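Local coordinates for glutamine cyclotransferase (Tannerella forsythia, PDB 6QRO), which probably acts as a zinc-dependent glutaminyl cyclase, converting N-terminal glutamine of peptides into pyroglutamate, at residues Arg228-Glu231 / Lys232-Ala236; Leu240-Gly243 / Lys244-Ile247; His258-Val261 / Ile262-Leu265. All coordinates share one frame; numbering follows the deposited sequence.

Contact 1 of 3, residues Arg228-Glu231 / Lys232-Ala236; sequences RYVE and KVWTA
Thr-235 bonds twice to the carbonyl of Glu-231, one turn back in the same helix. Its backbone N gives the usual helical bond, and its OG1 donates a second one, 2.5 Å from Glu-231 O. The two donors come to that oxygen from opposite faces of the carbonyl plane. OG1 lies anti to the carbonyl carbon of its own residue (chi1 -59°), which turns the hydroxyl back along the helix instead of outward. This is the familiar threonine-to-carbonyl bond of helices, and it leaves Glu-231 O gripped by two donors.

The other backbone bonds run from residue i+4 to residue i. Lys-232 N to Arg-228 O is 3.1 Å, while Val-233 N to Tyr-229 O and Trp-234 N to Val-230 O are shorter, both 2.8 Å. All belong to the alpha helix 227-239 of the M28-type zinc hydrolase fold. It packs beside the edge strand 269-273 of the central sheet, with Tyr-229 and Val-233 against Leu-270.

Among the side chains, Tyr-229 and Lys-232 run alongside each other. A bend at chi3 brings the lysine CE to the ring edge, near its plane, 3.5 Å from Tyr-229 CD1. A further turn at chi4 points NZ to Glu-316, with which it forms a salt bridge. Arg-228 CG sits over the centre of one face of the tyrosine ring, and the ring also stacks with Phe-202.

On another side of the helix, Val-230 and Trp-234 lie side by side. Val-230 CG1 rests over one face of the indole, toward its rim, 3.9 Å from Trp-234 CE3. Both touch Lys-218, which also forms a salt bridge with Glu-231 OE1.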
loop_
_atom_site.group_PDB
_atom_site.type_symbol
_atom_site.label_atom_id
_atom_site.label_comp_id
_atom_site.label_asym_id
_atom_site.label_seq_id
_atom_site.Cartn_x
_atom_site.Cartn_y
_atom_site.Cartn_z
ATOM N N ARG A 228 0.652 -3.644 19.683
ATOM C CA ARG A 228 -0.727 -3.903 20.087
ATOM C C ARG A 228 -1.646 -4.085 18.880
ATOM O O ARG A 228 -2.637 -4.819 18.954
ATOM C CB ARG A 228 -1.210 -2.779 21.007
ATOM C CG ARG A 228 -2.705 -2.741 21.265
ATOM C CD ARG A 228 -3.120 -1.606 22.196
ATOM N NE ARG A 228 -2.032 -0.703 22.573
ATOM C CZ ARG A 228 -1.694 -0.413 23.827
ATOM N NH1 ARG A 228 -0.697 0.429 24.075
ATOM N NH2 ARG A 228 -2.351 -0.960 24.843
ATOM N N TYR A 229 -1.318 -3.460 17.750
ATOM C CA TYR A 229 -2.164 -3.567 16.569
ATOM C C TYR A 229 -1.785 -4.738 15.669
ATOM O O TYR A 229 -2.657 -5.288 14.987
ATOM C CB TYR A 229 -2.171 -2.226 15.852
ATOM C CG TYR A 229 -2.629 -1.184 16.841
ATOM C CD1 TYR A 229 -3.955 -1.149 17.260
ATOM C CD2 TYR A 229 -1.747 -0.254 17.376
ATOM C CE1 TYR A 229 -4.384 -0.223 18.184
ATOM C CE2 TYR A 229 -2.174 0.688 18.305
ATOM C CZ TYR A 229 -3.494 0.696 18.697
ATOM O OH TYR A 229 -3.944 1.616 19.612
ATOM N N VAL A 230 -0.514 -5.148 15.653
ATOM C CA VAL A 230 -0.176 -6.439 15.054
ATOM C C VAL A 230 -0.981 -7.549 15.722
ATOM O O VAL A 230 -1.527 -8.434 15.050
ATOM C CB VAL A 230 1.340 -6.687 15.141
ATOM C CG1 VAL A 230 1.702 -8.031 14.519
ATOM C CG2 VAL A 230 2.083 -5.556 14.447
ATOM N N GLU A 231 -1.076 -7.523 17.055
ATOM C CA GLU A 231 -1.883 -8.529 17.749
ATOM C C GLU A 231 -3.348 -8.411 17.361
ATOM O O GLU A 231 -4.012 -9.419 17.113
ATOM C CB GLU A 231 -1.730 -8.385 19.267
ATOM C CG GLU A 231 -0.427 -8.904 19.772
ATOM C CD GLU A 231 -0.117 -10.252 19.166
ATOM O OE1 GLU A 231 0.836 -10.349 18.353
ATOM O OE2 GLU A 231 -0.872 -11.202 19.465
ATOM N N LYS A 232 -3.848 -7.176 17.271
ATOM C CA LYS A 232 -5.224 -6.914 16.870
ATOM C C LYS A 232 -5.518 -7.479 15.479
ATOM O O LYS A 232 -6.567 -8.096 15.254
ATOM C CB LYS A 232 -5.461 -5.398 16.917
ATOM C CG LYS A 232 -6.907 -4.946 16.844
ATOM C CD LYS A 232 -7.020 -3.420 16.796
ATOM C CE LYS A 232 -6.855 -2.832 18.181
ATOM N NZ LYS A 232 -8.144 -2.681 18.905
ATOM N N VAL A 233 -4.614 -7.251 14.522
ATOM C CA VAL A 233 -4.837 -7.713 13.156
ATOM C C VAL A 233 -4.646 -9.220 13.048
ATOM O O VAL A 233 -5.443 -9.918 12.403
ATOM C CB VAL A 233 -3.922 -6.938 12.191
ATOM C CG1 VAL A 233 -3.926 -7.572 10.799
ATOM C CG2 VAL A 233 -4.374 -5.480 12.113
ATOM N N TRP A 234 -3.584 -9.750 13.655
ATOM C CA TRP A 234 -3.332 -11.182 13.535
ATOM C C TRP A 234 -4.363 -12.011 14.280
ATOM O O TRP A 234 -4.689 -13.117 13.839
ATOM C CB TRP A 234 -1.920 -11.529 14.011
ATOM C CG TRP A 234 -0.985 -11.622 12.850
ATOM C CD1 TRP A 234 -0.335 -12.734 12.412
ATOM C CD2 TRP A 234 -0.622 -10.564 11.958
ATOM N NE1 TRP A 234 0.414 -12.436 11.303
ATOM C CE2 TRP A 234 0.263 -11.108 11.007
ATOM C CE3 TRP A 234 -0.943 -9.205 11.882
ATOM C CZ2 TRP A 234 0.831 -10.341 9.985
ATOM C CZ3 TRP A 234 -0.388 -8.450 10.871
ATOM C CH2 TRP A 234 0.492 -9.024 9.929
ATOM N N THR A 235 -4.869 -11.507 15.409
ATOM C CA THR A 235 -5.891 -12.236 16.150
ATOM C C THR A 235 -7.187 -12.302 15.349
ATOM O O THR A 235 -7.750 -13.382 15.138
ATOM C CB THR A 235 -6.115 -11.560 17.501
ATOM O OG1 THR A 235 -4.885 -11.534 18.229
ATOM C CG2 THR A 235 -7.165 -12.296 18.313
ATOM N N ALA A 236 -7.653 -11.142 14.873
ATOM C CA ALA A 236 -8.852 -11.075 14.055
ATOM C C ALA A 236 -8.714 -11.937 12.813
ATOM O O ALA A 236 -9.692 -12.538 12.359
ATOM C CB ALA A 236 -9.155 -9.627 13.680
#

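Contact 2 of 3, residues Leu240-Gly243 / Lys244-Ile247; sequences LGYG and KYFI
The rings of Tyr-242 and Tyr-245 meet at a slant across the turn, Tyr-242 CD1 lying 4.0 Å from Tyr-245 CD2. One face of the Tyr-242 ring has Leu-240 O above it, toward the rim. The Phe-246 ring presents its edge to Tyr-242 O, which lies in the ring plane, 3.8 Å from Phe-246 CD1. Phe-246 also makes edge-to-face contacts with Trp-234 and Phe-216. All three rings have CG anti to the carbonyl carbon of their own residue. Tyr-245 CB lies 3.5 Å from Tyr-242 O, and chi1 (-69°) brings the ring beside that of Tyr-242. Both tyrosines also touch Ala-304 of helix 299-314.

The polar centre of the turn is Tyr-242 O, which accepts two backbone bonds. Phe-246 N approaches in the carbonyl plane, 3.0 Å away, and its N-H points almost straight at the oxygen (175°). Tyr-245 N is 3.1 Å away, and its bond is more bent. It sits above the carbonyl plane, 62° out of it.

The segment joins helix 227-239 to the short strand 246-247. Gly-241 ends the helix in a Schellman motif, with positive phi. The chain then turns through Gly-243 and Lys-244. Tyr-245, just before the strand, and Ile-247 within it make backbone hydrogen bonds with Phe-216. Near the bend, Ile-247 CD1 comes 4.1 Å from Gly-243 O.

The chemistry implies a turn held by two backbone bonds and by ring packing. One carbonyl takes up two successive N-H groups, and the second of them, that of Phe-246, is aligned just where the strand begins. The aromatic side chains add apolar contact around this polar centre, packing against the neighbouring helices.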
loop_
_atom_site.group_PDB
_atom_site.type_symbol
_atom_site.label_atom_id
_atom_site.label_comp_id
_atom_site.label_asym_id
_atom_site.label_seq_id
_atom_site.Cartn_x
_atom_site.Cartn_y
_atom_site.Cartn_z
ATOM N N LEU A 240 -11.197 -15.100 11.937
ATOM C CA LEU A 240 -11.984 -15.234 10.717
ATOM C C LEU A 240 -11.602 -16.461 9.906
ATOM O O LEU A 240 -12.257 -16.744 8.897
ATOM C CB LEU A 240 -11.820 -13.998 9.833
ATOM C CG LEU A 240 -12.263 -12.653 10.392
ATOM C CD1 LEU A 240 -11.716 -11.561 9.512
ATOM C CD2 LEU A 240 -13.778 -12.568 10.467
ATOM N N GLY A 241 -10.572 -17.191 10.322
ATOM C CA GLY A 241 -10.094 -18.333 9.570
ATOM C C GLY A 241 -8.956 -18.034 8.616
ATOM O O GLY A 241 -8.729 -18.817 7.686
ATOM N N TYR A 242 -8.237 -16.920 8.797
ATOM C CA TYR A 242 -7.191 -16.521 7.862
ATOM C C TYR A 242 -5.792 -16.627 8.467
ATOM O O TYR A 242 -4.882 -15.900 8.071
ATOM C CB TYR A 242 -7.461 -15.115 7.324
ATOM C CG TYR A 242 -8.784 -15.034 6.581
ATOM C CD1 TYR A 242 -9.041 -15.877 5.505
ATOM C CD2 TYR A 242 -9.785 -14.139 6.971
ATOM C CE1 TYR A 242 -10.237 -15.833 4.835
ATOM C CE2 TYR A 242 -10.990 -14.087 6.299
ATOM C CZ TYR A 242 -11.209 -14.944 5.235
ATOM O OH TYR A 242 -12.396 -14.912 4.538
ATOM N N GLY A 243 -5.605 -17.548 9.411
ATOM C CA GLY A 243 -4.288 -17.812 9.964
ATOM C C GLY A 243 -3.312 -18.406 8.970
ATOM O O GLY A 243 -2.098 -18.329 9.190
ATOM N N LYS A 244 -3.811 -19.037 7.901
ATOM C CA LYS A 244 -2.923 -19.524 6.855
ATOM C C LYS A 244 -2.303 -18.379 6.073
ATOM O O LYS A 244 -1.276 -18.581 5.416
ATOM C CB LYS A 244 -3.657 -20.448 5.881
ATOM C CG LYS A 244 -4.570 -19.727 4.874
ATOM C CD LYS A 244 -5.257 -20.742 3.966
ATOM C CE LYS A 244 -5.053 -20.382 2.506
ATOM N NZ LYS A 244 -5.742 -21.322 1.599
ATOM N N TYR A 245 -2.909 -17.189 6.122
ATOM C CA TYR A 245 -2.381 -15.988 5.485
ATOM C C TYR A 245 -1.554 -15.146 6.444
ATOM O O TYR A 245 -0.405 -14.813 6.141
ATOM C CB TYR A 245 -3.525 -15.144 4.914
ATOM C CG TYR A 245 -4.161 -15.825 3.741
ATOM C CD1 TYR A 245 -3.499 -15.889 2.533
ATOM C CD2 TYR A 245 -5.410 -16.428 3.841
ATOM C CE1 TYR A 245 -4.047 -16.527 1.458
ATOM C CE2 TYR A 245 -5.975 -17.062 2.748
ATOM C CZ TYR A 245 -5.284 -17.105 1.566
ATOM O OH TYR A 245 -5.799 -17.741 0.476
ATOM N N PHE A 246 -2.097 -14.849 7.621
ATOM C CA PHE A 246 -1.414 -14.040 8.624
ATOM C C PHE A 246 -0.685 -15.020 9.526
ATOM O O PHE A 246 -1.289 -15.678 10.377
ATOM C CB PHE A 246 -2.404 -13.161 9.380
ATOM C CG PHE A 246 -2.965 -12.037 8.540
ATOM C CD1 PHE A 246 -3.900 -12.293 7.537
ATOM C CD2 PHE A 246 -2.543 -10.735 8.729
ATOM C CE1 PHE A 246 -4.403 -11.259 6.746
ATOM C CE2 PHE A 246 -3.050 -9.697 7.949
ATOM C CZ PHE A 246 -3.983 -9.961 6.960
ATOM N N ILE A 247 0.608 -15.168 9.299
ATOM C CA ILE A 247 1.374 -16.200 9.986
ATOM C C ILE A 247 1.737 -15.695 11.368
ATOM O O ILE A 247 2.079 -14.524 11.543
ATOM C CB ILE A 247 2.609 -16.595 9.152
ATOM C CG1 ILE A 247 2.245 -17.741 8.206
ATOM C CG2 ILE A 247 3.768 -17.036 10.034
ATOM C CD1 ILE A 247 1.338 -17.373 7.087
#

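Contact 3 of 3, residues His258-Val261 / Ile262-Leu265; sequences HQYV and IQGL
Gln-263 N binds Gln-259 O at 2.9 Å, and Ile-262 N binds His-258 O at 3.0 Å. Leu-265 N reaches Val-261 O in the same i+4 to i pattern. Gly-264 N to Tyr-260 O is somewhat longer, 3.1 Å, and its donor stands 42° out of the carbonyl plane. These bonds build nearly the whole of the short helix 257-265, which leads toward the edge strand 269-273 of the central sheet.

A water adds to the polar contact. It donates to Tyr-260 O at 3.1 Å and makes a weak bond to Gln-263 OE1. The water thus loosely bridges the end of the glutamine side chain and the carbonyl one turn earlier. It also lies at the edge of the Tyr-260 ring, in its plane.

Packing follows along the helix. Ile-262 CG1, anti to its own carbonyl carbon (chi1 -71°), runs back toward His-258 O; the 3.0 Å separation of CG1 and that oxygen is unusually short and doubtful in detail. Gln-263 NE2 sits obliquely to the Tyr-260 ring. Gln-259 CD covers part of one face of that ring. Val-261 and Leu-265 both rest on Trp-189 of helix 184-191, while Val-261 and Ile-262 touch Cys-269.

His-258 NE2 bonds to Glu-219 and Tyr-260 OH to Asp-180. The chemistry therefore combines a regular helical backbone with side-chain anchors to other parts of the fold, and Tyr-260 O serves both Gly-264 N and the water.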
loop_
_atom_site.group_PDB
_atom_site.type_symbol
_atom_site.label_atom_id
_atom_site.label_comp_id
_atom_site.label_asym_id
_atom_site.label_seq_id
_atom_site.Cartn_x
_atom_site.Cartn_y
_atom_site.Cartn_z
ATOM N N HIS A 258 5.235 2.620 5.961
ATOM C CA HIS A 258 4.843 2.702 7.367
ATOM C C HIS A 258 5.993 3.194 8.251
ATOM O O HIS A 258 5.750 3.760 9.319
ATOM C CB HIS A 258 4.277 1.359 7.826
ATOM C CG HIS A 258 5.279 0.250 7.879
ATOM N ND1 HIS A 258 6.131 -0.033 6.833
ATOM C CD2 HIS A 258 5.538 -0.672 8.838
ATOM C CE1 HIS A 258 6.878 -1.074 7.150
ATOM N NE2 HIS A 258 6.545 -1.474 8.362
ATOM N N GLN A 259 7.242 2.974 7.826
ATOM C CA GLN A 259 8.408 3.496 8.547
ATOM C C GLN A 259 8.428 5.022 8.557
ATOM O O GLN A 259 8.709 5.651 9.583
ATOM C CB GLN A 259 9.682 2.957 7.906
ATOM C CG GLN A 259 10.946 3.689 8.306
ATOM C CD GLN A 259 12.175 3.237 7.528
ATOM O OE1 GLN A 259 13.193 3.940 7.488
ATOM N NE2 GLN A 259 12.082 2.063 6.894
ATOM N N TYR A 260 8.137 5.640 7.427
ATOM C CA TYR A 260 8.171 7.092 7.373
ATOM C C TYR A 260 6.947 7.758 7.999
ATOM O O TYR A 260 7.052 8.901 8.457
ATOM C CB TYR A 260 8.389 7.501 5.926
ATOM C CG TYR A 260 9.737 7.009 5.431
ATOM C CD1 TYR A 260 10.907 7.690 5.756
ATOM C CD2 TYR A 260 9.848 5.840 4.703
ATOM C CE1 TYR A 260 12.150 7.239 5.329
ATOM C CE2 TYR A 260 11.081 5.381 4.268
ATOM C CZ TYR A 260 12.230 6.087 4.592
ATOM O OH TYR A 260 13.450 5.643 4.167
ATOM N N VAL A 261 5.811 7.067 8.085
ATOM C CA VAL A 261 4.671 7.631 8.801
ATOM C C VAL A 261 4.879 7.499 10.310
ATOM O O VAL A 261 4.533 8.405 11.077
ATOM C CB VAL A 261 3.353 6.971 8.332
ATOM C CG1 VAL A 261 2.195 7.376 9.251
ATOM C CG2 VAL A 261 3.027 7.370 6.889
ATOM N N ILE A 262 5.453 6.371 10.748
ATOM C CA ILE A 262 5.843 6.201 12.150
ATOM C C ILE A 262 6.836 7.279 12.552
ATOM O O ILE A 262 6.680 7.935 13.585
ATOM C CB ILE A 262 6.428 4.792 12.396
ATOM C CG1 ILE A 262 5.349 3.704 12.326
ATOM C CG2 ILE A 262 7.198 4.738 13.711
ATOM C CD1 ILE A 262 5.901 2.295 12.207
ATOM N N GLN A 263 7.890 7.458 11.754
ATOM C CA GLN A 263 8.897 8.460 12.069
ATOM C C GLN A 263 8.283 9.850 12.198
ATOM O O GLN A 263 8.517 10.555 13.187
ATOM C CB GLN A 263 9.969 8.455 10.980
ATOM C CG GLN A 263 10.832 9.707 10.942
ATOM C CD GLN A 263 11.882 9.647 9.852
ATOM O OE1 GLN A 263 12.054 10.594 9.090
ATOM N NE2 GLN A 263 12.584 8.523 9.769
ATOM N N GLY A 264 7.446 10.239 11.240
ATOM C CA GLY A 264 6.987 11.615 11.131
ATOM C C GLY A 264 5.863 12.033 12.052
ATOM O O GLY A 264 5.826 13.185 12.489
ATOM N N LEU A 265 4.896 11.151 12.279
ATOM C CA LEU A 265 3.769 11.430 13.157
ATOM C C LEU A 265 3.784 10.640 14.460
ATOM O O LEU A 265 2.935 10.896 15.321
ATOM C CB LEU A 265 2.442 11.158 12.427
ATOM C CG LEU A 265 2.052 12.171 11.347
ATOM C CD1 LEU A 265 0.631 11.939 10.897
ATOM C CD2 LEU A 265 2.196 13.574 11.869
HETATM O O HOH W 1 9.761 10.284 7.817
#

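Overall arrangement
Contacts 1 and 2 follow one another in the chain and touch, with centres 11 Å apart. Val-233 CG1 lies 3.7 Å from Phe-246 CE2, and Trp-234 NE1 makes a weak hydrogen bond to Ile-247 O. The strand therefore folds back onto the helix before it. Contact 3 stands apart, its centre 19 Å from that of contact 1 and 27 Å from that of contact 2. Yet contacts 1 and 3 both pack on strand 269-273. The Tyr-260 side chain is about 4 Å from a sulfate ion, probably from the crystallisation liquor, and about 11 Å from that of the zinc ligand Asp-167. The His-258 side chain is about 12 Å from the zinc. Contacts 1 and 2 lie away from that site.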